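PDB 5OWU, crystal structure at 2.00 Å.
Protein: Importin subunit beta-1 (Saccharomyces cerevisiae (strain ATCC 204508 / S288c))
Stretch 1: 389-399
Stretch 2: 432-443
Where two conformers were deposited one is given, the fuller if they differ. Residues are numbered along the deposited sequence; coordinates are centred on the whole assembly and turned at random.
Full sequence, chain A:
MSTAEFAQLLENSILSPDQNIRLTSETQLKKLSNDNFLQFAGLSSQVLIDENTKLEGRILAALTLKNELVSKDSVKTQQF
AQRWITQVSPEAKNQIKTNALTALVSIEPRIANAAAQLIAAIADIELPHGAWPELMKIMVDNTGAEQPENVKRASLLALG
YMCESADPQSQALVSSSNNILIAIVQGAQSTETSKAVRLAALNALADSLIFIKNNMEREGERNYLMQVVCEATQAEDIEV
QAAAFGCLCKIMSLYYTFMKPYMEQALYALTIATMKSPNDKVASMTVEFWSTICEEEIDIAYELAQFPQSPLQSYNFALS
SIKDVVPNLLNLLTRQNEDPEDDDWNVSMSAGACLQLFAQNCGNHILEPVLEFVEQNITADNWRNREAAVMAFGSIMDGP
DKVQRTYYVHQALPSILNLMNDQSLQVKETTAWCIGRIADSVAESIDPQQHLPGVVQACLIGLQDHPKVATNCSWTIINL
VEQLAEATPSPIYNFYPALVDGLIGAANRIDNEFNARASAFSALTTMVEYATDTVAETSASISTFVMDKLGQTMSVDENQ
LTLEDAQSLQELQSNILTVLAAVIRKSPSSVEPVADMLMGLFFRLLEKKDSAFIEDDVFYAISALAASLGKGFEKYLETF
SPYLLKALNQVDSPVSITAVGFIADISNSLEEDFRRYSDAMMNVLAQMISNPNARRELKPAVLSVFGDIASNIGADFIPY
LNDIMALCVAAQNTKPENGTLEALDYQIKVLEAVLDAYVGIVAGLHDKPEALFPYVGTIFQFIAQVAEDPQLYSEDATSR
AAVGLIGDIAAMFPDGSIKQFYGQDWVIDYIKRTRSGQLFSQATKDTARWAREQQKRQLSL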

# COMPACT_ATOMS: atom_id res chain seq x y z
N ALA A 389 12.46 10.56 25.97
CA ALA A 389 13.44 9.53 26.31
C ALA A 389 12.92 8.13 25.99
O ALA A 389 13.61 7.34 25.33
CB ALA A 389 13.81 9.64 27.79
N VAL A 390 11.69 7.80 26.43
CA VAL A 390 11.19 6.46 26.11
C VAL A 390 10.90 6.33 24.61
O VAL A 390 11.04 5.24 24.04
CB VAL A 390 9.95 6.08 26.94
CG1 VAL A 390 10.33 5.73 28.35
CG2 VAL A 390 8.88 7.18 26.92
N MET A 391 10.49 7.41 23.95
CA MET A 391 10.31 7.36 22.51
C MET A 391 11.61 6.99 21.81
O MET A 391 11.63 6.14 20.90
CB MET A 391 9.79 8.71 21.99
CG MET A 391 9.56 8.75 20.47
SD MET A 391 8.32 7.55 19.91
CE MET A 391 8.67 7.56 18.16
N ALA A 392 12.72 7.62 22.22
CA ALA A 392 14.01 7.33 21.60
C ALA A 392 14.45 5.89 21.89
O ALA A 392 14.88 5.16 20.98
CB ALA A 392 15.05 8.33 22.10
N PHE A 393 14.31 5.46 23.15
CA PHE A 393 14.73 4.11 23.49
C PHE A 393 13.95 3.09 22.68
O PHE A 393 14.54 2.19 22.06
CB PHE A 393 14.57 3.85 24.98
CG PHE A 393 15.26 2.60 25.43
CD1 PHE A 393 14.61 1.38 25.37
CD2 PHE A 393 16.56 2.64 25.88
CE1 PHE A 393 15.25 0.22 25.77
CE2 PHE A 393 17.20 1.49 26.28
CZ PHE A 393 16.55 0.28 26.23
N GLY A 394 12.63 3.22 22.65
CA GLY A 394 11.83 2.31 21.85
C GLY A 394 12.18 2.37 20.38
O GLY A 394 12.15 1.36 19.68
N SER A 395 12.56 3.56 19.90
CA SER A 395 12.90 3.74 18.49
C SER A 395 14.22 3.11 18.09
O SER A 395 14.48 3.00 16.89
CB SER A 395 12.93 5.23 18.14
OG SER A 395 11.63 5.78 18.11
N ILE A 396 15.08 2.70 19.04
CA ILE A 396 16.31 2.00 18.64
C ILE A 396 16.25 0.49 18.92
O ILE A 396 17.28 -0.17 18.89
CB ILE A 396 17.56 2.63 19.28
CG1 ILE A 396 17.51 2.57 20.81
CG2 ILE A 396 17.73 4.07 18.80
CD1 ILE A 396 18.86 2.82 21.48
N MET A 397 15.07 -0.08 19.13
CA MET A 397 15.00 -1.51 19.44
C MET A 397 15.07 -2.40 18.21
O MET A 397 15.15 -3.62 18.34
CB MET A 397 13.74 -1.81 20.25
CG MET A 397 13.84 -1.33 21.69
SD MET A 397 15.13 -2.19 22.60
CE MET A 397 16.43 -0.96 22.61
N ASP A 398 15.06 -1.82 17.02
CA ASP A 398 15.15 -2.57 15.78
C ASP A 398 16.33 -1.98 15.02
O ASP A 398 16.31 -0.81 14.64
CB ASP A 398 13.84 -2.47 15.00
CG ASP A 398 13.87 -3.23 13.69
OD1 ASP A 398 14.79 -4.04 13.48
OD2 ASP A 398 12.97 -2.99 12.87
N GLY A 399 17.38 -2.79 14.84
CA GLY A 399 18.57 -2.36 14.15
C GLY A 399 19.85 -2.88 14.78
O GLY A 399 20.60 -3.65 14.17
N ALA A 432 4.32 2.46 27.50
CA ALA A 432 3.68 1.20 27.12
C ALA A 432 4.11 0.78 25.72
O ALA A 432 4.45 -0.39 25.48
CB ALA A 432 2.16 1.32 27.20
N TRP A 433 4.09 1.72 24.78
CA TRP A 433 4.60 1.43 23.44
C TRP A 433 6.04 0.94 23.49
O TRP A 433 6.40 -0.04 22.82
CB TRP A 433 4.49 2.68 22.57
CG TRP A 433 5.16 2.58 21.24
CD1 TRP A 433 4.65 2.03 20.10
CD2 TRP A 433 6.47 3.06 20.90
NE1 TRP A 433 5.56 2.14 19.07
CE2 TRP A 433 6.69 2.77 19.54
CE3 TRP A 433 7.49 3.71 21.62
CZ2 TRP A 433 7.86 3.10 18.87
CZ3 TRP A 433 8.66 4.04 20.96
CH2 TRP A 433 8.84 3.74 19.60
N CYS A 434 6.88 1.60 24.28
CA CYS A 434 8.29 1.23 24.36
C CYS A 434 8.46 -0.20 24.86
O CYS A 434 9.32 -0.94 24.37
CB CYS A 434 9.03 2.21 25.27
SG CYS A 434 10.78 1.92 25.38
N ILE A 435 7.64 -0.59 25.83
CA ILE A 435 7.69 -1.96 26.32
C ILE A 435 7.30 -2.92 25.21
O ILE A 435 7.90 -3.99 25.05
CB ILE A 435 6.80 -2.12 27.57
CG1 ILE A 435 7.37 -1.26 28.70
CG2 ILE A 435 6.72 -3.57 28.00
CD1 ILE A 435 6.47 -1.13 29.90
N GLY A 436 6.30 -2.54 24.41
CA GLY A 436 5.95 -3.35 23.25
C GLY A 436 7.08 -3.48 22.24
O GLY A 436 7.26 -4.53 21.63
N ARG A 437 7.85 -2.40 22.03
CA ARG A 437 8.99 -2.44 21.12
C ARG A 437 10.08 -3.38 21.64
O ARG A 437 10.66 -4.18 20.88
CB ARG A 437 9.55 -1.03 20.94
CG ARG A 437 8.58 -0.07 20.26
CD ARG A 437 8.60 -0.26 18.74
NE ARG A 437 9.92 0.09 18.22
CZ ARG A 437 10.29 -0.03 16.96
NH1 ARG A 437 9.45 -0.50 16.04
NH2 ARG A 437 11.53 0.32 16.61
N ILE A 438 10.38 -3.29 22.94
CA ILE A 438 11.34 -4.20 23.55
C ILE A 438 10.87 -5.63 23.36
O ILE A 438 11.63 -6.51 22.94
CB ILE A 438 11.52 -3.85 25.04
CG1 ILE A 438 12.11 -2.45 25.19
CG2 ILE A 438 12.42 -4.87 25.72
CD1 ILE A 438 12.16 -1.93 26.59
N ALA A 439 9.59 -5.88 23.66
CA ALA A 439 9.06 -7.23 23.52
C ALA A 439 9.12 -7.68 22.08
O ALA A 439 9.43 -8.84 21.79
CB ALA A 439 7.62 -7.28 24.03
N ASP A 440 8.85 -6.77 21.15
CA ASP A 440 8.65 -7.17 19.77
C ASP A 440 9.96 -7.58 19.11
O ASP A 440 10.00 -8.56 18.35
CB ASP A 440 8.00 -6.04 18.98
CG ASP A 440 7.35 -6.52 17.70
OD1 ASP A 440 6.92 -7.69 17.67
OD2 ASP A 440 7.27 -5.73 16.74
N SER A 441 11.05 -6.86 19.39
CA SER A 441 12.31 -7.13 18.70
C SER A 441 13.27 -8.01 19.49
O SER A 441 13.99 -8.82 18.89
CB SER A 441 12.99 -5.82 18.32
OG SER A 441 12.31 -5.18 17.25
N VAL A 442 13.33 -7.87 20.81
CA VAL A 442 14.22 -8.71 21.61
C VAL A 442 13.52 -9.20 22.88
O VAL A 442 13.98 -8.94 23.99
CB VAL A 442 15.54 -7.95 21.91
CG1 VAL A 442 15.32 -6.65 22.70
CG2 VAL A 442 16.55 -8.85 22.60
N ALA A 443 12.44 -9.98 22.71
CA ALA A 443 11.65 -10.44 23.85
C ALA A 443 12.47 -11.28 24.80
O ALA A 443 12.17 -11.32 26.01
CB ALA A 443 10.45 -11.27 23.38
O HOH W 1 11.17 -0.65 13.91

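The two helices come closest at Gly394, whose CA lies only 4.5 Å from the CA of Cys434, and the absence of a side chain there is what admits the neighbouring helix. An ideal CB on Gly394 would point toward the second stretch and fall 2.5 Å from Trp433 CZ3, a clash, and a tight 3.4 Å from Cys434 CA. The helices run nearly parallel, with 15° between their directions and 8.6 Å between their axes at closest approach.

The space over the glycine is filled by Trp433 and Cys434. The indole approaches the backbone, with CH2 3.7 Å from Gly394 C, while the carbonyl oxygen of Met391 meets the ring edge, 3.6 Å from Trp433 CZ3. Met391 has its CA-to-CB bond directed away, yet its side chain turns back so that SD lies 3.7 Å from Trp433 CZ3, oblique to the ring. Cys434 SG packs 3.5 Å from Gly394 N and also reaches the edge of the Phe393 ring, 3.9 Å from CD1. Farther along that ring, Phe393 CE1 touches Ile438 CD1 at 3.9 Å.

The polar link is made by Arg437. Arg437 NE donates to Gly394 O at 3.0 Å with a nearly straight N-H...O angle of 164°; a second, weak bond runs from Arg437 NH2 to the same Gly394 O at 3.3 Å. This carbonyl otherwise receives only a weak backbone bond from Met397 N, 3.3 Å from Gly394 O. A water extends the link, accepting from Arg437 NH1 at 2.7 Å and donating to Asp398 OD2 at 3.1 Å.

Beyond the helix, Met397 packs its SD 4.0 Å from Ile438 CG1, and Met397 O lies 3.1 Å from Ser441 CB. Although Ser441 OG is 3.4 Å from Met397 O, the angle is too poor for a hydrogen bond.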